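Local structure of cupin domain protein (Microcystis aeruginosa DIANCHI905, 5ZBF) at residues A[26-37]-A[90-101]; A[69-79]-A[107-115]. The protein is a metal-binding isomerase of the cupin superfamily that takes part in making the Choi moiety of aeruginosin. All blocks are in the same frame, centred on the assembly; numbering follows the deposited sequence.

Contact 1 of 2, residues A[26-37]-A[90-101]; sequences DTIFQLSVIAPN and LSEPMIGFDLKR. With ENO (3-(4-hydroxy-phenyl)pyruvic acid), chain B.
Q30 and D98 face each other, and K100 follows, on the ligand-binding side of an antiparallel strand pair (27-34 with 94-101) in the N-terminal cupin barrel. Backbone bonds in both directions join I28 to K100, Q30 to D98, S32 to G96 and I34 to M94. Q30 places CG between its backbone N and carbonyl carbon (chi1 60°), then runs extended, so that NE2 reaches two acceptors. In the D98 conformer described, Q30 NE2 bonds D98 OD1 at 3.1 Å; OD1 lies in the amide plane, but NE2 approaches from well above the carboxylate plane, the two planes standing 78° apart. The other bond runs from Q30 NE2 to O2 of 4-hydroxyphenylpyruvate, 3.2 Å. K100 NZ holds the second carboxylate oxygen of the ligand, O1, at 3.0 Å, so neighbouring side chains grip both oxygens. Farther along this face the M94 chain bends back until M94 CE presses on I34 CD1 at 3.4 Å, a tight fit. The reverse face is apolar: the F29 and F97 rings lie near parallel but slid apart, centroids 5.5 Å from each other, and F160 meets both. At the far end of the pair, R101 NH2 bonds T27 OG1 (2.9 Å) in the guanidinium plane, while its NE pairs with E210. The pair forms part of the wall of the cupin beta-barrel, its inner side lending Q30 and K100 to the ligand pocket beside the iron.

Contact 2 of 2, residues A[69-79]-A[107-115]; sequences LRALQDIHVAD and PSEDVVLTL
T114 OG1 donates a hydrogen bond to D74 OD1 at 2.8 Å, nearly in line with the C-O bond, as the two side chains lie alongside each other; D74 and T114 form a non-hydrogen-bonded pair of the antiparallel strands 74-78 and 112-114. The D74 carboxylate is gripped by four bonds. R70 bends at chi3 (-59°) and comes side-on, R70 NE to D74 OD2 (2.9 Å) in a salt bridge and NH2 to the syn lone pair of OD1, both carboxylate oxygens close to the guanidinium plane. R70 N reaches OD2 as well, from the anti side, which ties the carboxylate to the turn between strands 65-70 and 74-78. An alanine at D74 is likely to leave the R70 guanidinium without its counter-charge and the T114 hydroxyl without its acceptor, freeing both to turn. V112 touches with both branches: CG1, anti to its backbone N (chi1 178°), lies against D74 CB, while V112 CG2 meets L69 CD2 at 4.0 Å. On the other face L113 CD1 reaches V77 CG2. Beyond the strands D79 takes S108 in a two-pronged hold, D79 OD1 accepting from S108 OG (2.7 Å) and D79 OD2 from S108 N (2.8 Å), each through a syn lone pair; S108 OG also bonds S133. H76 turns its ring to the opposite side from I75, where NE2 bonds the iron ligand Q49 and F86 packs edge-to-face. Strand 48-55 flanks strand 74-78, strand 126-131 flanks 112-119, and F135 of strand 135-142 packs on I75, V77 and L113.

Overall arrangement
The centres of contacts 1 and 2 lie about 14 Å apart, and their segments alternate along the chain: 26-37, 69-79, 90-101, 107-115. Strand 48-55 stands between them, pairing with 94-101 on one side and with 74-78 on the other, so the strand order runs 27-34, 94-101, 48-55, 74-78, 112-119. In the D98 conformer described, the two contacts meet where D98 OD2 packs against H76 CE1, 3.2 Å away. Contact 1 brings Q30 and K100 to the ligand, whereas contact 2 approaches the iron from the second shell. Strand 112-119 then leads towards the second cupin domain, so contact 2 joins the metal-bearing barrel to the chain continuing into its partner.

Contact 1 of 2, residues A[26-37]-A[90-101]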
loop_
_atom_site.group_PDB
_atom_site.type_symbol
_atom_site.label_atom_id
_atom_site.label_comp_id
_atom_site.label_asym_id
_atom_site.label_seq_id
_atom_site.Cartn_x
_atom_site.Cartn_y
_atom_site.Cartn_z
ATOM N N ASP A 26 -13.196 6.194 2.864
ATOM C CA ASP A 26 -13.015 7.130 1.747
ATOM C C ASP A 26 -11.725 6.893 0.963
ATOM O O ASP A 26 -11.392 7.668 0.059
ATOM C CB ASP A 26 -13.093 8.580 2.233
ATOM C CG ASP A 26 -14.458 8.940 2.773
ATOM O OD1 ASP A 26 -15.472 8.404 2.273
ATOM O OD2 ASP A 26 -14.520 9.770 3.699
ATOM N N THR A 27 -11.013 5.820 1.303
ATOM C CA THR A 27 -9.830 5.409 0.576
ATOM C C THR A 27 -10.114 4.094 -0.152
ATOM O O THR A 27 -10.718 3.180 0.409
ATOM C CB THR A 27 -8.653 5.196 1.544
ATOM O OG1 THR A 27 -8.488 6.368 2.344
ATOM C CG2 THR A 27 -7.359 4.896 0.798
ATOM N N ILE A 28 -9.695 4.025 -1.409
ATOM C CA ILE A 28 -9.684 2.776 -2.159
ATOM C C ILE A 28 -8.261 2.230 -2.180
ATOM O O ILE A 28 -7.319 2.943 -2.539
ATOM C CB ILE A 28 -10.167 2.999 -3.604
ATOM C CG1 ILE A 28 -11.627 3.456 -3.618
ATOM C CG2 ILE A 28 -9.997 1.732 -4.428
ATOM C CD1 ILE A 28 -11.986 4.255 -4.852
ATOM N N PHE A 29 -8.112 0.971 -1.785
ATOM C CA PHE A 29 -6.849 0.262 -1.894
ATOM C C PHE A 29 -7.031 -0.801 -2.962
ATOM O O PHE A 29 -8.033 -1.522 -2.950
ATOM C CB PHE A 29 -6.488 -0.395 -0.555
ATOM C CG PHE A 29 -5.242 -1.248 -0.601
ATOM C CD1 PHE A 29 -4.014 -0.728 -0.218
ATOM C CD2 PHE A 29 -5.290 -2.570 -1.043
ATOM C CE1 PHE A 29 -2.862 -1.499 -0.275
ATOM C CE2 PHE A 29 -4.145 -3.340 -1.116
ATOM C CZ PHE A 29 -2.927 -2.816 -0.701
ATOM N N GLN A 30 -6.075 -0.914 -3.872
ATOM C CA GLN A 30 -6.125 -1.985 -4.865
ATOM C C GLN A 30 -4.812 -2.717 -5.046
ATOM O O GLN A 30 -3.747 -2.121 -5.018
ATOM C CB GLN A 30 -6.640 -1.456 -6.213
ATOM C CG GLN A 30 -5.791 -0.363 -6.827
ATOM C CD GLN A 30 -6.502 0.399 -7.945
ATOM O OE1 GLN A 30 -7.715 0.563 -7.925
ATOM N NE2 GLN A 30 -5.736 0.881 -8.904
ATOM N N LEU A 31 -4.903 -4.034 -5.215
ATOM C CA LEU A 31 -3.777 -4.827 -5.666
ATOM C C LEU A 31 -3.906 -4.934 -7.183
ATOM O O LEU A 31 -5.009 -5.170 -7.691
ATOM C CB LEU A 31 -3.801 -6.222 -5.032
ATOM C CG LEU A 31 -3.654 -6.342 -3.521
ATOM C CD1 LEU A 31 -3.936 -7.769 -3.070
ATOM C CD2 LEU A 31 -2.270 -5.894 -3.084
ATOM N N SER A 32 -2.788 -4.738 -7.873
ATOM C CA SER A 32 -2.730 -4.666 -9.338
ATOM C C SER A 32 -1.866 -5.768 -9.928
ATOM O O SER A 32 -0.845 -6.128 -9.353
ATOM C CB SER A 32 -2.108 -3.333 -9.766
ATOM O OG SER A 32 -3.002 -2.254 -9.576
ATOM N N VAL A 33 -2.267 -6.274 -11.094
ATOM C CA VAL A 33 -1.423 -7.123 -11.902
ATOM C C VAL A 33 -1.428 -6.499 -13.299
ATOM O O VAL A 33 -2.475 -6.454 -13.967
ATOM C CB VAL A 33 -1.911 -8.580 -11.972
ATOM C CG1 VAL A 33 -0.924 -9.414 -12.778
ATOM C CG2 VAL A 33 -2.097 -9.154 -10.568
ATOM N N ILE A 34 -0.266 -6.012 -13.714
ATOM C CA ILE A 34 -0.082 -5.406 -15.032
ATOM C C ILE A 34 0.674 -6.379 -15.942
ATOM O O ILE A 34 1.757 -6.869 -15.601
ATOM C CB ILE A 34 0.660 -4.056 -14.949
ATOM C CG1 ILE A 34 -0.166 -3.040 -14.143
ATOM C CG2 ILE A 34 0.972 -3.513 -16.343
ATOM C CD1 ILE A 34 0.490 -1.687 -13.996
ATOM N N ALA A 35 0.105 -6.632 -17.121
ATOM C CA ALA A 35 0.643 -7.633 -18.035
ATOM C C ALA A 35 2.074 -7.329 -18.490
ATOM O O ALA A 35 2.474 -6.164 -18.562
ATOM C CB ALA A 35 -0.260 -7.753 -19.253
ATOM N N PRO A 36 2.838 -8.377 -18.834
ATOM C CA PRO A 36 4.139 -8.182 -19.455
ATOM C C PRO A 36 4.100 -7.156 -20.587
ATOM O O PRO A 36 3.158 -7.138 -21.389
ATOM C CB PRO A 36 4.478 -9.583 -19.982
ATOM C CG PRO A 36 3.793 -10.504 -19.034
ATOM C CD PRO A 36 2.516 -9.809 -18.668
ATOM N N ASN A 37 5.095 -6.279 -20.598
ATOM C CA ASN A 37 5.306 -5.306 -21.661
ATOM C C ASN A 37 4.165 -4.294 -21.880
ATOM O O ASN A 37 4.151 -3.604 -22.887
ATOM C CB ASN A 37 5.623 -6.037 -22.968
ATOM C CG ASN A 37 6.770 -7.031 -22.821
ATOM O OD1 ASN A 37 7.936 -6.647 -22.714
ATOM N ND2 ASN A 37 6.440 -8.313 -22.811
ATOM N N LEU A 90 9.345 -4.939 -18.343
ATOM C CA LEU A 90 9.733 -6.341 -18.316
ATOM C C LEU A 90 8.743 -7.252 -19.028
ATOM O O LEU A 90 7.560 -6.916 -19.184
ATOM C CB LEU A 90 9.856 -6.827 -16.867
ATOM C CG LEU A 90 10.746 -6.069 -15.890
ATOM C CD1 LEU A 90 10.805 -6.864 -14.594
ATOM C CD2 LEU A 90 12.147 -5.861 -16.448
ATOM N N SER A 91 9.231 -8.436 -19.400
ATOM C CA SER A 91 8.380 -9.485 -19.955
ATOM C C SER A 91 7.785 -10.374 -18.849
ATOM O O SER A 91 7.316 -11.480 -19.112
ATOM C CB SER A 91 9.171 -10.322 -20.963
ATOM O OG SER A 91 9.700 -9.499 -21.992
ATOM N N GLU A 92 7.801 -9.878 -17.612
ATOM C CA GLU A 92 7.163 -10.518 -16.468
ATOM C C GLU A 92 6.038 -9.588 -16.005
ATOM O O GLU A 92 6.158 -8.366 -16.163
ATOM C CB GLU A 92 8.172 -10.673 -15.328
ATOM C CG GLU A 92 9.298 -11.662 -15.593
ATOM C CD GLU A 92 8.838 -13.101 -15.592
ATOM O OE1 GLU A 92 9.438 -13.908 -16.326
ATOM O OE2 GLU A 92 7.879 -13.433 -14.866
ATOM N N PRO A 93 4.952 -10.141 -15.431
ATOM C CA PRO A 93 3.922 -9.255 -14.876
ATOM C C PRO A 93 4.474 -8.359 -13.781
ATOM O O PRO A 93 5.448 -8.715 -13.122
ATOM C CB PRO A 93 2.885 -10.221 -14.282
ATOM C CG PRO A 93 3.616 -11.507 -14.087
ATOM C CD PRO A 93 4.669 -11.561 -15.152
ATOM N N MET A 94 3.863 -7.193 -13.619
ATOM C CA MET A 94 4.152 -6.322 -12.484
ATOM C C MET A 94 3.014 -6.524 -11.482
ATOM O O MET A 94 1.829 -6.362 -11.822
ATOM C CB MET A 94 4.231 -4.865 -12.946
ATOM C CG MET A 94 4.728 -3.827 -11.924
ATOM S SD MET A 94 3.631 -3.545 -10.518
ATOM C CE MET A 94 2.149 -3.077 -11.383
ATOM N N ILE A 95 3.362 -6.938 -10.269
ATOM C CA ILE A 95 2.385 -7.015 -9.191
ATOM C C ILE A 95 2.623 -5.814 -8.281
ATOM O O ILE A 95 3.743 -5.621 -7.815
ATOM C CB ILE A 95 2.509 -8.325 -8.386
ATOM C CG1 ILE A 95 2.538 -9.581 -9.295
ATOM C CG2 ILE A 95 1.394 -8.402 -7.350
ATOM C CD1 ILE A 95 1.371 -9.749 -10.220
ATOM N N GLY A 96 1.590 -4.997 -8.050
ATOM C CA GLY A 96 1.728 -3.788 -7.232
ATOM C C GLY A 96 0.495 -3.447 -6.434
ATOM O O GLY A 96 -0.458 -4.212 -6.393
ATOM N N PHE A 97 0.532 -2.301 -5.750
ATOM C CA PHE A 97 -0.678 -1.784 -5.123
ATOM C C PHE A 97 -0.743 -0.292 -5.327
ATOM O O PHE A 97 0.280 0.341 -5.605
ATOM C CB PHE A 97 -0.763 -2.124 -3.628
ATOM C CG PHE A 97 0.220 -1.378 -2.756
ATOM C CD1 PHE A 97 -0.116 -0.165 -2.168
ATOM C CD2 PHE A 97 1.461 -1.913 -2.496
ATOM C CE1 PHE A 97 0.780 0.504 -1.348
ATOM C CE2 PHE A 97 2.356 -1.263 -1.676
ATOM C CZ PHE A 97 2.021 -0.046 -1.099
ATOM N N ASP A 98 -1.959 0.241 -5.223
ATOM C CA ASP A 98 -2.211 1.689 -5.223
ATOM C C ASP A 98 -3.232 2.030 -4.153
ATOM O O ASP A 98 -4.054 1.188 -3.784
ATOM C CB ASP A 98 -2.815 2.187 -6.545
ATOM C CG ASP A 98 -2.106 1.666 -7.768
ATOM O OD1 ASP A 98 -2.642 0.734 -8.404
ATOM O OD2 ASP A 98 -1.040 2.212 -8.111
ATOM N N LEU A 99 -3.204 3.279 -3.698
ATOM C CA LEU A 99 -4.249 3.833 -2.861
ATOM C C LEU A 99 -4.709 5.104 -3.526
ATOM O O LEU A 99 -3.892 5.857 -4.043
ATOM C CB LEU A 99 -3.737 4.174 -1.465
ATOM C CG LEU A 99 -3.430 2.983 -0.583
ATOM C CD1 LEU A 99 -1.966 2.609 -0.743
ATOM C CD2 LEU A 99 -3.768 3.287 0.868
ATOM N N LYS A 100 -6.021 5.314 -3.525
ATOM C CA LYS A 100 -6.625 6.498 -4.120
ATOM C C LYS A 100 -7.607 7.125 -3.143
ATOM O O LYS A 100 -8.369 6.422 -2.474
ATOM C CB LYS A 100 -7.304 6.150 -5.445
ATOM C CG LYS A 100 -6.308 5.823 -6.543
ATOM C CD LYS A 100 -6.945 5.081 -7.700
ATOM C CE LYS A 100 -7.942 5.940 -8.441
ATOM N NZ LYS A 100 -8.313 5.285 -9.728
ATOM N N ARG A 101 -7.580 8.456 -3.073
ATOM C CA ARG A 101 -8.342 9.200 -2.080
ATOM C C ARG A 101 -8.436 10.642 -2.537
ATOM O O ARG A 101 -7.456 11.183 -3.052
ATOM C CB ARG A 101 -7.610 9.148 -0.740
ATOM C CG ARG A 101 -8.329 9.839 0.391
ATOM C CD ARG A 101 -7.432 9.989 1.597
ATOM N NE ARG A 101 -8.126 10.718 2.645
ATOM C CZ ARG A 101 -9.050 10.198 3.451
ATOM N NH1 ARG A 101 -9.611 10.966 4.372
ATOM N NH2 ARG A 101 -9.414 8.922 3.351
HETATM O O4 ENO B . -3.259 4.953 -12.112
HETATM C C9 ENO B . -4.536 2.159 -15.183
HETATM C C8 ENO B . -4.815 2.409 -16.527
HETATM C C7 ENO B . -4.220 3.489 -17.181
HETATM C C6 ENO B . -3.343 4.316 -16.483
HETATM C C5 ENO B . -3.064 4.065 -15.141
HETATM C C4 ENO B . -3.656 2.987 -14.484
HETATM O O3 ENO B . -4.491 3.741 -18.494
HETATM C C3 ENO B . -3.344 2.744 -13.019
HETATM C C2 ENO B . -3.914 3.912 -12.228
HETATM C C1 ENO B . -5.250 3.826 -11.629
HETATM O O2 ENO B . -5.816 2.713 -11.469
HETATM O O1 ENO B . -5.804 4.896 -11.288
HETATM O O HOH W 1 -11.482 7.447 4.998
HETATM O O HOH W 2 -0.656 -0.366 -9.759
#

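Contact 2 of 2, residues A[69-79]-A[107-115]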
loop_
_atom_site.group_PDB
_atom_site.type_symbol
_atom_site.label_atom_id
_atom_site.label_comp_id
_atom_site.label_asym_id
_atom_site.label_seq_id
_atom_site.Cartn_x
_atom_site.Cartn_y
_atom_site.Cartn_z
ATOM N N LEU A 69 10.505 2.654 -11.288
ATOM C CA LEU A 69 9.989 2.289 -9.973
ATOM C C LEU A 69 10.465 0.883 -9.646
ATOM O O LEU A 69 10.159 -0.061 -10.374
ATOM C CB LEU A 69 8.463 2.338 -9.946
ATOM C CG LEU A 69 7.794 3.677 -10.255
ATOM C CD1 LEU A 69 6.289 3.533 -10.400
ATOM C CD2 LEU A 69 8.111 4.685 -9.166
ATOM N N ARG A 70 11.210 0.755 -8.550
ATOM C CA ARG A 70 11.778 -0.532 -8.137
ATOM C C ARG A 70 10.906 -1.213 -7.097
ATOM O O ARG A 70 10.338 -0.561 -6.221
ATOM C CB ARG A 70 13.171 -0.328 -7.548
ATOM C CG ARG A 70 14.203 0.189 -8.546
ATOM C CD ARG A 70 15.443 0.710 -7.861
ATOM N NE ARG A 70 15.090 1.789 -6.945
ATOM C CZ ARG A 70 15.915 2.314 -6.046
ATOM N NH1 ARG A 70 17.162 1.882 -5.947
ATOM N NH2 ARG A 70 15.483 3.281 -5.247
ATOM N N ALA A 71 10.843 -2.539 -7.188
ATOM C CA ALA A 71 10.041 -3.358 -6.274
ATOM C C ALA A 71 10.447 -3.124 -4.810
ATOM O O ALA A 71 11.630 -3.129 -4.483
ATOM C CB ALA A 71 10.204 -4.825 -6.617
ATOM N N LEU A 72 9.444 -2.902 -3.964
ATOM C CA LEU A 72 9.604 -2.760 -2.514
ATOM C C LEU A 72 10.521 -1.601 -2.099
ATOM O O LEU A 72 11.042 -1.597 -0.978
ATOM C CB LEU A 72 10.069 -4.085 -1.899
ATOM C CG LEU A 72 9.197 -5.294 -2.251
ATOM C CD1 LEU A 72 9.802 -6.539 -1.631
ATOM C CD2 LEU A 72 7.763 -5.104 -1.780
ATOM N N GLN A 73 10.690 -0.614 -2.983
ATOM C CA GLN A 73 11.562 0.542 -2.719
ATOM C C GLN A 73 10.899 1.896 -2.996
ATOM O O GLN A 73 10.880 2.776 -2.129
ATOM C CB GLN A 73 12.850 0.456 -3.534
ATOM C CG GLN A 73 13.735 -0.738 -3.203
ATOM C CD GLN A 73 15.173 -0.539 -3.653
ATOM O OE1 GLN A 73 15.941 0.201 -3.026
ATOM N NE2 GLN A 73 15.547 -1.198 -4.732
ATOM N N ASP A 74 10.359 2.053 -4.204
ATOM C CA ASP A 74 9.888 3.344 -4.657
ATOM C C ASP A 74 8.365 3.453 -4.544
ATOM O O ASP A 74 7.640 2.465 -4.681
ATOM C CB ASP A 74 10.361 3.585 -6.093
ATOM C CG ASP A 74 11.890 3.539 -6.229
ATOM O OD1 ASP A 74 12.595 4.071 -5.349
ATOM O OD2 ASP A 74 12.397 2.937 -7.201
ATOM N N ILE A 75 7.907 4.658 -4.218
ATOM C CA ILE A 75 6.486 4.919 -4.216
ATOM C C ILE A 75 6.212 6.068 -5.197
ATOM O O ILE A 75 6.848 7.121 -5.166
ATOM C CB ILE A 75 5.904 5.079 -2.773
ATOM C CG1 ILE A 75 5.490 6.502 -2.420
ATOM C CG2 ILE A 75 6.836 4.507 -1.704
ATOM C CD1 ILE A 75 3.998 6.681 -2.505
ATOM N N HIS A 76 5.284 5.822 -6.124
ATOM C CA HIS A 76 4.883 6.870 -7.068
ATOM C C HIS A 76 3.820 7.725 -6.398
ATOM O O HIS A 76 3.037 7.226 -5.587
ATOM C CB HIS A 76 4.409 6.301 -8.426
ATOM C CG HIS A 76 3.032 5.710 -8.410
ATOM N ND1 HIS A 76 2.809 4.362 -8.272
ATOM C CD2 HIS A 76 1.811 6.284 -8.535
ATOM C CE1 HIS A 76 1.509 4.123 -8.305
ATOM N NE2 HIS A 76 0.879 5.276 -8.458
ATOM N N VAL A 77 3.803 9.017 -6.734
ATOM C CA VAL A 77 2.874 9.966 -6.129
ATOM C C VAL A 77 2.272 10.830 -7.241
ATOM O O VAL A 77 2.983 11.594 -7.900
ATOM C CB VAL A 77 3.586 10.862 -5.087
ATOM C CG1 VAL A 77 2.594 11.774 -4.372
ATOM C CG2 VAL A 77 4.352 10.020 -4.068
ATOM N N ALA A 78 0.968 10.677 -7.462
ATOM C CA ALA A 78 0.245 11.464 -8.466
ATOM C C ALA A 78 -0.838 12.266 -7.760
ATOM O O ALA A 78 -1.872 11.714 -7.362
ATOM C CB ALA A 78 -0.370 10.545 -9.509
ATOM N N ASP A 79 -0.596 13.566 -7.584
ATOM C CA ASP A 79 -1.579 14.432 -6.937
ATOM C C ASP A 79 -2.831 14.595 -7.803
ATOM O O ASP A 79 -2.865 14.113 -8.928
ATOM C CB ASP A 79 -0.954 15.787 -6.614
ATOM C CG ASP A 79 0.021 15.718 -5.432
ATOM O OD1 ASP A 79 0.046 14.706 -4.686
ATOM O OD2 ASP A 79 0.767 16.689 -5.251
ATOM N N PRO A 107 0.182 20.259 -1.832
ATOM C CA PRO A 107 0.775 19.395 -2.858
ATOM C C PRO A 107 2.058 18.687 -2.446
ATOM O O PRO A 107 2.838 19.205 -1.635
ATOM C CB PRO A 107 1.082 20.365 -4.007
ATOM C CG PRO A 107 0.147 21.501 -3.810
ATOM C CD PRO A 107 0.030 21.641 -2.320
ATOM N N SER A 108 2.268 17.519 -3.036
ATOM C CA SER A 108 3.482 16.740 -2.851
ATOM C C SER A 108 4.657 17.376 -3.585
ATOM O O SER A 108 4.512 17.845 -4.718
ATOM C CB SER A 108 3.270 15.334 -3.399
ATOM O OG SER A 108 2.076 14.763 -2.885
ATOM N N GLU A 109 5.817 17.382 -2.937
ATOM C CA GLU A 109 7.029 17.967 -3.519
ATOM C C GLU A 109 7.736 16.993 -4.475
ATOM O O GLU A 109 8.524 17.413 -5.316
ATOM C CB GLU A 109 7.983 18.419 -2.409
ATOM C CG GLU A 109 9.282 19.034 -2.905
ATOM N N ASP A 110 7.449 15.700 -4.361
ATOM C CA ASP A 110 8.125 14.701 -5.179
ATOM C C ASP A 110 7.114 13.759 -5.819
ATOM O O ASP A 110 6.138 13.373 -5.164
ATOM C CB ASP A 110 9.099 13.903 -4.307
ATOM C CG ASP A 110 10.085 14.789 -3.574
ATOM O OD1 ASP A 110 11.070 15.239 -4.196
ATOM O OD2 ASP A 110 9.873 15.039 -2.370
ATOM N N VAL A 111 7.346 13.396 -7.090
ATOM C CA VAL A 111 6.540 12.368 -7.783
ATOM C C VAL A 111 7.005 10.931 -7.487
ATOM O O VAL A 111 6.258 9.967 -7.715
ATOM C CB VAL A 111 6.481 12.573 -9.324
ATOM C CG1 VAL A 111 5.807 13.902 -9.665
ATOM C CG2 VAL A 111 7.860 12.489 -9.976
ATOM N N VAL A 112 8.236 10.784 -6.995
ATOM C CA VAL A 112 8.711 9.476 -6.528
ATOM C C VAL A 112 9.400 9.651 -5.177
ATOM O O VAL A 112 10.241 10.525 -5.020
ATOM C CB VAL A 112 9.668 8.788 -7.527
ATOM C CG1 VAL A 112 10.168 7.450 -6.982
ATOM C CG2 VAL A 112 8.965 8.554 -8.851
ATOM N N LEU A 113 8.989 8.832 -4.212
ATOM C CA LEU A 113 9.622 8.766 -2.895
ATOM C C LEU A 113 10.262 7.400 -2.737
ATOM O O LEU A 113 9.893 6.454 -3.424
ATOM C CB LEU A 113 8.595 8.982 -1.787
ATOM C CG LEU A 113 7.895 10.343 -1.758
ATOM C CD1 LEU A 113 6.759 10.301 -0.743
ATOM C CD2 LEU A 113 8.890 11.450 -1.465
ATOM N N THR A 114 11.234 7.296 -1.837
ATOM C CA THR A 114 11.931 6.037 -1.638
ATOM C C THR A 114 12.001 5.730 -0.152
ATOM O O THR A 114 12.273 6.603 0.657
ATOM C CB THR A 114 13.330 6.045 -2.283
ATOM O OG1 THR A 114 13.199 6.258 -3.696
ATOM C CG2 THR A 114 14.045 4.718 -2.050
ATOM N N LEU A 115 11.724 4.482 0.188
ATOM C CA LEU A 115 11.783 4.015 1.570
ATOM C C LEU A 115 13.218 4.081 2.060
ATOM O O LEU A 115 14.145 3.784 1.311
ATOM C CB LEU A 115 11.289 2.566 1.673
ATOM C CG LEU A 115 9.841 2.244 1.296
ATOM C CD1 LEU A 115 9.634 0.732 1.327
ATOM C CD2 LEU A 115 8.875 2.942 2.238
HETATM O O HOH W 3 14.679 1.494 -0.518
HETATM O O HOH W 4 3.339 16.585 -7.181
#